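S-M checkpoint control protein rad4 (Schizosaccharomyces pombe, PDB 4BU0) is essential for DNA replication and for the checkpoint coupling S and M phases, its first two BRCT domains binding phosphorylated Crb2. Local coordinates at residues 102-114 with 130-144. Numbering follows the deposited sequence.
Sequences LFKCRVCLTNIGQ and TFCPDLTRDVTHLIA
Cys108 packs against Val139 and Leu142 on one face of the strand. Cys108 CB rests on Val139 CG1 at 3.8 Å and on Leu142 CD1. Its SG, anti to the backbone N (chi1 -173°), lies in the curve of the chain from Cys132 to Leu135, with Lys151 of helix 150-157 also against Cys108. On the other face Val107 CG1 meets Ile143 CD1 at 3.6 Å. Leu109 forks there: CG and CD1 press on CE1 and CZ of Phe131, with CG at the ring edge, while CD2 lies against Ile143 CB. Helix 116-126 lies over Leu109 and Phe131. Strand 106-110 runs between 130-131 and 141-144, all parallel, in the 2-1-3-4 sheet of the second BRCT domain. At its start Thr140 OG1 takes the Arg106 N-H (N to OG1 2.9 Å, 173°), and Arg106 O accepts from Thr140 N and His141 N. A bend at chi3 (76°) carries the Arg106 guanidinium alongside Thr130, whose CG2 sits over one face, toward the rim. Asp138 OD2 lies 3.4 Å from Arg106 NE, well out of the plane, a salt bridge of charge alone; a water joins NE to Asp138 OD1. With an alanine in place of Arg106, Asp138 is likely to lose this countercharge and the bridging water its NE partner. At the far end Thr110 OG1, and just after it Asn111 N, hydrogen-bond to a modified side chain of the bound peptide.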
ATOM      1  N   LEU A 102       4.142  -0.331  -2.570  1.00  9.09           N
ATOM      2  CA  LEU A 102       3.721   1.021  -2.928  1.00  8.77           C
ATOM      3  C   LEU A 102       2.396   1.074  -3.702  1.00 11.37           C
ATOM      4  O   LEU A 102       2.118   2.031  -4.435  1.00 11.01           O
ATOM      5  CB  LEU A 102       4.854   1.712  -3.717  1.00  8.96           C
ATOM      6  CG  LEU A 102       6.181   1.771  -2.948  1.00 11.52           C
ATOM      7  CD1 LEU A 102       7.250   2.454  -3.795  1.00 12.16           C
ATOM      8  CD2 LEU A 102       6.042   2.531  -1.596  1.00 13.56           C
ATOM      9  N   PHE A 103       1.517   0.074  -3.462  1.00 10.64           N
ATOM     10  CA  PHE A 103       0.200   0.051  -4.067  1.00 10.26           C
ATOM     11  C   PHE A 103      -0.517   1.365  -3.742  1.00 11.85           C
ATOM     12  O   PHE A 103      -0.548   1.797  -2.571  1.00 12.14           O
ATOM     13  CB  PHE A 103      -0.584  -1.166  -3.525  1.00 11.53           C
ATOM     14  CG  PHE A 103      -1.914  -1.376  -4.183  1.00 13.18           C
ATOM     15  CD1 PHE A 103      -1.996  -1.843  -5.491  1.00 17.25           C
ATOM     16  CD2 PHE A 103      -3.089  -1.086  -3.510  1.00 14.37           C
ATOM     17  CE1 PHE A 103      -3.243  -2.035  -6.105  1.00 19.36           C
ATOM     18  CE2 PHE A 103      -4.330  -1.286  -4.118  1.00 17.35           C
ATOM     19  CZ  PHE A 103      -4.395  -1.760  -5.409  1.00 16.83           C
ATOM     20  N   LYS A 104      -1.056   1.999  -4.789  1.00 10.00           N
ATOM     21  CA  LYS A 104      -1.812   3.255  -4.729  1.00 10.94           C
ATOM     22  C   LYS A 104      -0.939   4.478  -4.431  1.00 12.70           C
ATOM     23  O   LYS A 104      -1.487   5.592  -4.348  1.00 13.08           O
ATOM     24  CB  LYS A 104      -2.997   3.225  -3.749  1.00 13.99           C
ATOM     25  CG  LYS A 104      -4.138   2.312  -4.218  1.00 22.71           C
ATOM     26  CD  LYS A 104      -4.981   2.914  -5.316  1.00 34.52           C
ATOM     27  CE  LYS A 104      -6.335   2.246  -5.406  1.00 49.84           C
ATOM     28  NZ  LYS A 104      -6.273   0.959  -6.149  1.00 63.19           N
ATOM     29  N   CYS A 105       0.385   4.306  -4.317  1.00  9.66           N
ATOM     30  CA  CYS A 105       1.245   5.487  -4.163  1.00  8.77           C
ATOM     31  C   CYS A 105       1.454   6.102  -5.529  1.00 11.13           C
ATOM     32  O   CYS A 105       1.621   5.383  -6.516  1.00 11.32           O
ATOM     33  CB  CYS A 105       2.591   5.142  -3.534  1.00  8.56           C
ATOM     34  SG  CYS A 105       2.484   4.630  -1.811  1.00 12.47           S
ATOM     35  N   ARG A 106       1.529   7.439  -5.559  1.00  8.77           N
ATOM     36  CA  ARG A 106       1.806   8.226  -6.770  1.00  8.16           C
ATOM     37  C   ARG A 106       2.914   9.137  -6.329  1.00  9.31           C
ATOM     38  O   ARG A 106       2.678  10.036  -5.518  1.00  8.43           O
ATOM     39  CB  ARG A 106       0.561   8.984  -7.239  1.00  9.71           C
ATOM     40  CG  ARG A 106      -0.570   8.027  -7.615  1.00 13.11           C
ATOM     41  CD  ARG A 106      -1.801   8.762  -8.157  1.00 15.06           C
ATOM     42  NE  ARG A 106      -1.581   9.201  -9.536  1.00 20.48           N
ATOM     43  CZ  ARG A 106      -1.756   8.435 -10.610  1.00 35.46           C
ATOM     44  NH1 ARG A 106      -2.178   7.179 -10.483  1.00 24.60           N
ATOM     45  NH2 ARG A 106      -1.504   8.915 -11.820  1.00 32.33           N
ATOM     46  N   VAL A 107       4.136   8.788  -6.707  1.00  7.20           N
ATOM     47  CA  VAL A 107       5.330   9.416  -6.180  1.00  6.70           C
ATOM     48  C   VAL A 107       5.972  10.351  -7.191  1.00  9.91           C
ATOM     49  O   VAL A 107       6.225   9.959  -8.339  1.00  9.45           O
ATOM     50  CB  VAL A 107       6.350   8.331  -5.745  1.00  8.75           C
ATOM     51  CG1 VAL A 107       7.586   8.969  -5.113  1.00  9.48           C
ATOM     52  CG2 VAL A 107       5.719   7.331  -4.765  1.00  8.67           C
ATOM     53  N   CYS A 108       6.287  11.559  -6.723  1.00  7.45           N
ATOM     54  CA  CYS A 108       6.952  12.601  -7.508  1.00  7.10           C
ATOM     55  C   CYS A 108       8.248  12.913  -6.792  1.00  8.65           C
ATOM     56  O   CYS A 108       8.342  12.687  -5.576  1.00  7.59           O
ATOM     57  CB  CYS A 108       6.021  13.815  -7.569  1.00  7.07           C
ATOM     58  SG  CYS A 108       6.575  15.152  -8.655  1.00 10.00           S
ATOM     59  N   LEU A 109       9.254  13.408  -7.530  1.00  8.13           N
ATOM     60  CA  LEU A 109      10.561  13.775  -6.966  1.00  8.51           C
ATOM     61  C   LEU A 109      10.894  15.247  -7.189  1.00  9.65           C
ATOM     62  O   LEU A 109      10.455  15.811  -8.190  1.00  9.60           O
ATOM     63  CB  LEU A 109      11.672  12.934  -7.697  1.00  9.10           C
ATOM     64  CG  LEU A 109      11.453  11.435  -7.799  1.00 13.08           C
ATOM     65  CD1 LEU A 109      12.669  10.738  -8.439  1.00 13.20           C
ATOM     66  CD2 LEU A 109      11.220  10.808  -6.422  1.00 13.19           C
ATOM     67  N   THR A 110      11.694  15.848  -6.309  1.00  7.89           N
ATOM     68  CA  THR A 110      12.201  17.193  -6.576  1.00  8.51           C
ATOM     69  C   THR A 110      13.581  17.359  -5.992  1.00 12.56           C
ATOM     70  O   THR A 110      13.867  16.833  -4.914  1.00 10.41           O
ATOM     71  CB  THR A 110      11.258  18.314  -6.077  1.00 12.00           C
ATOM     72  OG1 THR A 110      11.719  19.599  -6.544  1.00 12.58           O
ATOM     73  CG2 THR A 110      11.104  18.368  -4.563  1.00 11.96           C
ATOM     74  N   ASN A 111      14.461  18.074  -6.725  1.00 12.03           N
ATOM     75  CA  ASN A 111      15.787  18.448  -6.198  1.00 11.99           C
ATOM     76  C   ASN A 111      16.660  17.251  -5.845  1.00 14.06           C
ATOM     77  O   ASN A 111      17.287  17.224  -4.769  1.00 14.91           O
ATOM     78  CB  ASN A 111      15.636  19.366  -4.963  1.00 12.04           C
ATOM     79  CG  ASN A 111      14.903  20.668  -5.220  1.00 17.59           C
ATOM     80  OD1 ASN A 111      14.876  21.174  -6.336  1.00 20.37           O
ATOM     81  ND2 ASN A 111      14.235  21.185  -4.193  1.00 19.85           N
ATOM     82  N   ILE A 112      16.668  16.259  -6.722  1.00 12.30           N
ATOM     83  CA  ILE A 112      17.501  15.071  -6.559  1.00 11.86           C
ATOM     84  C   ILE A 112      18.292  14.928  -7.845  1.00 15.43           C
ATOM     85  O   ILE A 112      17.718  14.976  -8.934  1.00 16.78           O
ATOM     86  CB  ILE A 112      16.675  13.790  -6.226  1.00 15.17           C
ATOM     87  CG1 ILE A 112      15.867  13.978  -4.928  1.00 17.57           C
ATOM     88  CG2 ILE A 112      17.590  12.543  -6.138  1.00 15.62           C
ATOM     89  CD1 ILE A 112      14.729  12.956  -4.771  1.00 21.82           C
ATOM     90  N   GLY A 113      19.599  14.746  -7.701  1.00 15.30           N
ATOM     91  CA  GLY A 113      20.478  14.578  -8.843  1.00 15.87           C
ATOM     92  C   GLY A 113      20.559  13.159  -9.352  1.00 16.79           C
ATOM     93  O   GLY A 113      20.048  12.226  -8.731  1.00 16.02           O
ATOM     94  N   GLN A 114      21.252  12.991 -10.475  1.00 15.07           N
ATOM     95  CA  GLN A 114      21.489  11.699 -11.090  1.00 14.41           C
ATOM     96  C   GLN A 114      22.789  11.106 -10.574  1.00 18.83           C
ATOM     97  O   GLN A 114      23.686  11.877 -10.217  1.00 19.54           O
ATOM     98  CB  GLN A 114      21.551  11.823 -12.622  1.00 16.19           C
ATOM     99  CG  GLN A 114      20.205  12.207 -13.246  1.00 17.63           C
ATOM    100  CD  GLN A 114      19.143  11.137 -13.179  1.00 20.71           C
ATOM    101  OE1 GLN A 114      19.238  10.142 -12.448  1.00 17.78           O
ATOM    102  NE2 GLN A 114      18.059  11.367 -13.898  1.00 19.07           N
ATOM    103  N   THR A 130       3.043   4.287  -8.757  1.00 10.55           N
ATOM    104  CA  THR A 130       2.970   5.064  -9.987  1.00  9.82           C
ATOM    105  C   THR A 130       4.011   6.136  -9.841  1.00 11.98           C
ATOM    106  O   THR A 130       4.068   6.782  -8.783  1.00 11.83           O
ATOM    107  CB  THR A 130       1.575   5.647 -10.219  1.00 15.16           C
ATOM    108  OG1 THR A 130       0.673   4.548 -10.364  1.00 16.77           O
ATOM    109  CG2 THR A 130       1.501   6.535 -11.485  1.00 15.17           C
ATOM    110  N   PHE A 131       4.820   6.337 -10.876  1.00 10.10           N
ATOM    111  CA  PHE A 131       5.807   7.390 -10.886  1.00  9.89           C
ATOM    112  C   PHE A 131       5.243   8.606 -11.631  1.00 13.50           C
ATOM    113  O   PHE A 131       4.720   8.467 -12.754  1.00 15.99           O
ATOM    114  CB  PHE A 131       7.135   6.940 -11.501  1.00 11.21           C
ATOM    115  CG  PHE A 131       8.179   7.998 -11.273  1.00 12.19           C
ATOM    116  CD1 PHE A 131       8.746   8.179 -10.011  1.00 13.89           C
ATOM    117  CD2 PHE A 131       8.522   8.887 -12.287  1.00 14.36           C
ATOM    118  CE1 PHE A 131       9.667   9.209  -9.783  1.00 15.30           C
ATOM    119  CE2 PHE A 131       9.445   9.911 -12.059  1.00 15.80           C
ATOM    120  CZ  PHE A 131       9.999  10.078 -10.809  1.00 14.29           C
ATOM    121  N   CYS A 132       5.407   9.797 -11.027  1.00 10.82           N
ATOM    122  CA  CYS A 132       4.880  11.063 -11.548  1.00 11.90           C
ATOM    123  C   CYS A 132       5.990  12.056 -11.847  1.00 12.64           C
ATOM    124  O   CYS A 132       6.502  12.700 -10.929  1.00 12.29           O
ATOM    125  CB  CYS A 132       3.911  11.655 -10.540  1.00 12.03           C
ATOM    126  SG  CYS A 132       2.553  10.547 -10.103  1.00 15.94           S
ATOM    127  N   PRO A 133       6.336  12.265 -13.133  1.00 11.32           N
ATOM    128  CA  PRO A 133       7.373  13.257 -13.454  1.00 11.89           C
ATOM    129  C   PRO A 133       6.940  14.683 -13.060  1.00 11.92           C
ATOM    130  O   PRO A 133       7.749  15.470 -12.580  1.00 11.32           O
ATOM    131  CB  PRO A 133       7.499  13.141 -14.979  1.00 15.01           C
ATOM    132  CG  PRO A 133       7.038  11.748 -15.277  1.00 18.70           C
ATOM    133  CD  PRO A 133       5.893  11.533 -14.331  1.00 13.68           C
ATOM    134  N   ASP A 134       5.640  14.994 -13.266  1.00 11.27           N
ATOM    135  CA  ASP A 134       5.068  16.302 -12.914  1.00 10.30           C
ATOM    136  C   ASP A 134       4.309  16.203 -11.611  1.00  9.93           C
ATOM    137  O   ASP A 134       3.723  15.142 -11.332  1.00 11.82           O
ATOM    138  CB  ASP A 134       4.085  16.754 -14.010  1.00 11.80           C
ATOM    139  CG  ASP A 134       4.661  16.765 -15.410  1.00 18.61           C
ATOM    140  OD1 ASP A 134       5.820  17.185 -15.569  1.00 16.68           O
ATOM    141  OD2 ASP A 134       3.927  16.393 -16.360  1.00 27.66           O
ATOM    142  N   LEU A 135       4.281  17.291 -10.838  1.00  7.94           N
ATOM    143  CA  LEU A 135       3.489  17.293  -9.611  1.00  7.44           C
ATOM    144  C   LEU A 135       2.071  17.722  -9.946  1.00 11.27           C
ATOM    145  O   LEU A 135       1.879  18.773 -10.571  1.00 11.28           O
ATOM    146  CB  LEU A 135       4.097  18.231  -8.558  1.00  8.19           C
ATOM    147  CG  LEU A 135       3.407  18.195  -7.204  1.00 10.02           C
ATOM    148  CD1 LEU A 135       3.755  16.925  -6.408  1.00  9.37           C
ATOM    149  CD2 LEU A 135       3.816  19.378  -6.376  1.00 14.38           C
ATOM    150  N   THR A 136       1.109  16.904  -9.552  1.00  9.26           N
ATOM    151  CA  THR A 136      -0.323  17.183  -9.694  1.00  8.56           C
ATOM    152  C   THR A 136      -0.975  16.941  -8.355  1.00 11.91           C
ATOM    153  O   THR A 136      -0.376  16.349  -7.441  1.00 10.22           O
ATOM    154  CB  THR A 136      -0.979  16.346 -10.790  1.00 14.95           C
ATOM    155  OG1 THR A 136      -0.775  14.984 -10.471  1.00 16.81           O
ATOM    156  CG2 THR A 136      -0.420  16.635 -12.186  1.00 17.31           C
ATOM    157  N   ARG A 137      -2.236  17.400  -8.221  1.00 11.51           N
ATOM    158  CA  ARG A 137      -2.925  17.336  -6.935  1.00 11.78           C
ATOM    159  C   ARG A 137      -3.179  15.894  -6.460  1.00 13.46           C
ATOM    160  O   ARG A 137      -3.444  15.724  -5.279  1.00 16.35           O
ATOM    161  CB  ARG A 137      -4.246  18.165  -6.940  1.00 15.52           C
ATOM    162  CG  ARG A 137      -5.199  17.902  -8.082  1.00 30.46           C
ATOM    163  CD  ARG A 137      -6.210  19.046  -8.184  1.00 29.98           C
ATOM    164  NE  ARG A 137      -7.271  18.736  -9.141  1.00 38.45           N
ATOM    165  CZ  ARG A 137      -8.419  18.148  -8.827  1.00 55.51           C
ATOM    166  NH1 ARG A 137      -8.671  17.793  -7.571  1.00 39.20           N
ATOM    167  NH2 ARG A 137      -9.323  17.901  -9.767  1.00 47.51           N
ATOM    168  N   ASP A 138      -3.073  14.898  -7.332  1.00 12.62           N
ATOM    169  CA  ASP A 138      -3.318  13.512  -6.932  1.00 12.90           C
ATOM    170  C   ASP A 138      -2.023  12.778  -6.554  1.00 14.38           C
ATOM    171  O   ASP A 138      -2.073  11.586  -6.215  1.00 13.87           O
ATOM    172  CB  ASP A 138      -4.091  12.756  -8.009  1.00 16.51           C
ATOM    173  CG  ASP A 138      -3.398  12.599  -9.324  1.00 27.89           C
ATOM    174  OD1 ASP A 138      -2.542  13.434  -9.641  1.00 27.42           O
ATOM    175  OD2 ASP A 138      -3.770  11.680 -10.078  1.00 40.73           O
ATOM    176  N   VAL A 139      -0.863  13.493  -6.523  1.00  9.43           N
ATOM    177  CA  VAL A 139       0.357  12.844  -6.042  1.00  7.76           C
ATOM    178  C   VAL A 139       0.195  12.575  -4.553  1.00  9.88           C
ATOM    179  O   VAL A 139      -0.372  13.405  -3.806  1.00  9.66           O
ATOM    180  CB  VAL A 139       1.577  13.747  -6.369  1.00  8.66           C
ATOM    181  CG1 VAL A 139       2.813  13.406  -5.521  1.00  8.75           C
ATOM    182  CG2 VAL A 139       1.891  13.695  -7.876  1.00  9.11           C
ATOM    183  N   THR A 140       0.698  11.414  -4.092  1.00  7.65           N
ATOM    184  CA  THR A 140       0.559  11.054  -2.690  1.00  6.97           C
ATOM    185  C   THR A 140       1.810  11.401  -1.891  1.00  8.91           C
ATOM    186  O   THR A 140       1.734  11.643  -0.675  1.00  9.22           O
ATOM    187  CB  THR A 140       0.217   9.563  -2.532  1.00  9.35           C
ATOM    188  OG1 THR A 140       1.288   8.743  -3.013  1.00  8.33           O
ATOM    189  CG2 THR A 140      -1.101   9.193  -3.254  1.00  9.69           C
ATOM    190  N   HIS A 141       2.987  11.337  -2.558  1.00  6.68           N
ATOM    191  CA  HIS A 141       4.253  11.609  -1.892  1.00  6.55           C
ATOM    192  C   HIS A 141       5.177  12.337  -2.799  1.00  7.97           C
ATOM    193  O   HIS A 141       5.405  11.878  -3.911  1.00  7.74           O
ATOM    194  CB  HIS A 141       4.970  10.303  -1.459  1.00  6.98           C
ATOM    195  CG  HIS A 141       4.167   9.456  -0.511  1.00  7.94           C
ATOM    196  ND1 HIS A 141       3.121   8.652  -0.967  1.00  9.13           N
ATOM    197  CD2 HIS A 141       4.246   9.356   0.843  1.00  9.46           C
ATOM    198  CE1 HIS A 141       2.622   8.058   0.125  1.00  8.99           C
ATOM    199  NE2 HIS A 141       3.269   8.456   1.234  1.00  8.90           N
ATOM    200  N   LEU A 142       5.731  13.444  -2.312  1.00  6.60           N
ATOM    201  CA  LEU A 142       6.800  14.128  -3.012  1.00  6.49           C
ATOM    202  C   LEU A 142       8.097  13.841  -2.259  1.00  8.43           C
ATOM    203  O   LEU A 142       8.194  14.233  -1.104  1.00  7.71           O
ATOM    204  CB  LEU A 142       6.520  15.653  -3.047  1.00  6.30           C
ATOM    205  CG  LEU A 142       7.675  16.480  -3.625  1.00  7.92           C
ATOM    206  CD1 LEU A 142       7.886  16.186  -5.077  1.00  9.20           C
ATOM    207  CD2 LEU A 142       7.434  17.985  -3.402  1.00  9.31           C
ATOM    208  N   ILE A 143       9.051  13.148  -2.888  1.00  7.02           N
ATOM    209  CA  ILE A 143      10.348  12.908  -2.251  1.00  6.10           C
ATOM    210  C   ILE A 143      11.226  14.077  -2.629  1.00  8.99           C
ATOM    211  O   ILE A 143      11.462  14.308  -3.831  1.00  7.60           O
ATOM    212  CB  ILE A 143      10.946  11.565  -2.702  1.00  6.87           C
ATOM    213  CG1 ILE A 143      10.013  10.379  -2.315  1.00  7.67           C
ATOM    214  CG2 ILE A 143      12.351  11.418  -2.068  1.00  9.01           C
ATOM    215  CD1 ILE A 143      10.475   9.046  -2.922  1.00  8.54           C
ATOM    216  N   ALA A 144      11.711  14.814  -1.630  1.00  8.66           N
ATOM    217  CA  ALA A 144      12.454  16.037  -1.883  1.00  9.04           C
ATOM    218  C   ALA A 144      13.878  15.948  -1.387  1.00 13.45           C
ATOM    219  O   ALA A 144      14.104  15.422  -0.301  1.00 13.46           O
ATOM    220  CB  ALA A 144      11.752  17.201  -1.188  1.00 10.42           C
TER
HETATM  221  O   HOH W   1      -0.390   4.072  -7.874  1.00 15.21           O
HETATM  222  O   HOH W   2      -0.751  11.741 -10.755  1.00 41.12           O
HETATM  223  O   HOH W   3       9.266  13.606 -10.431  1.00 13.55           O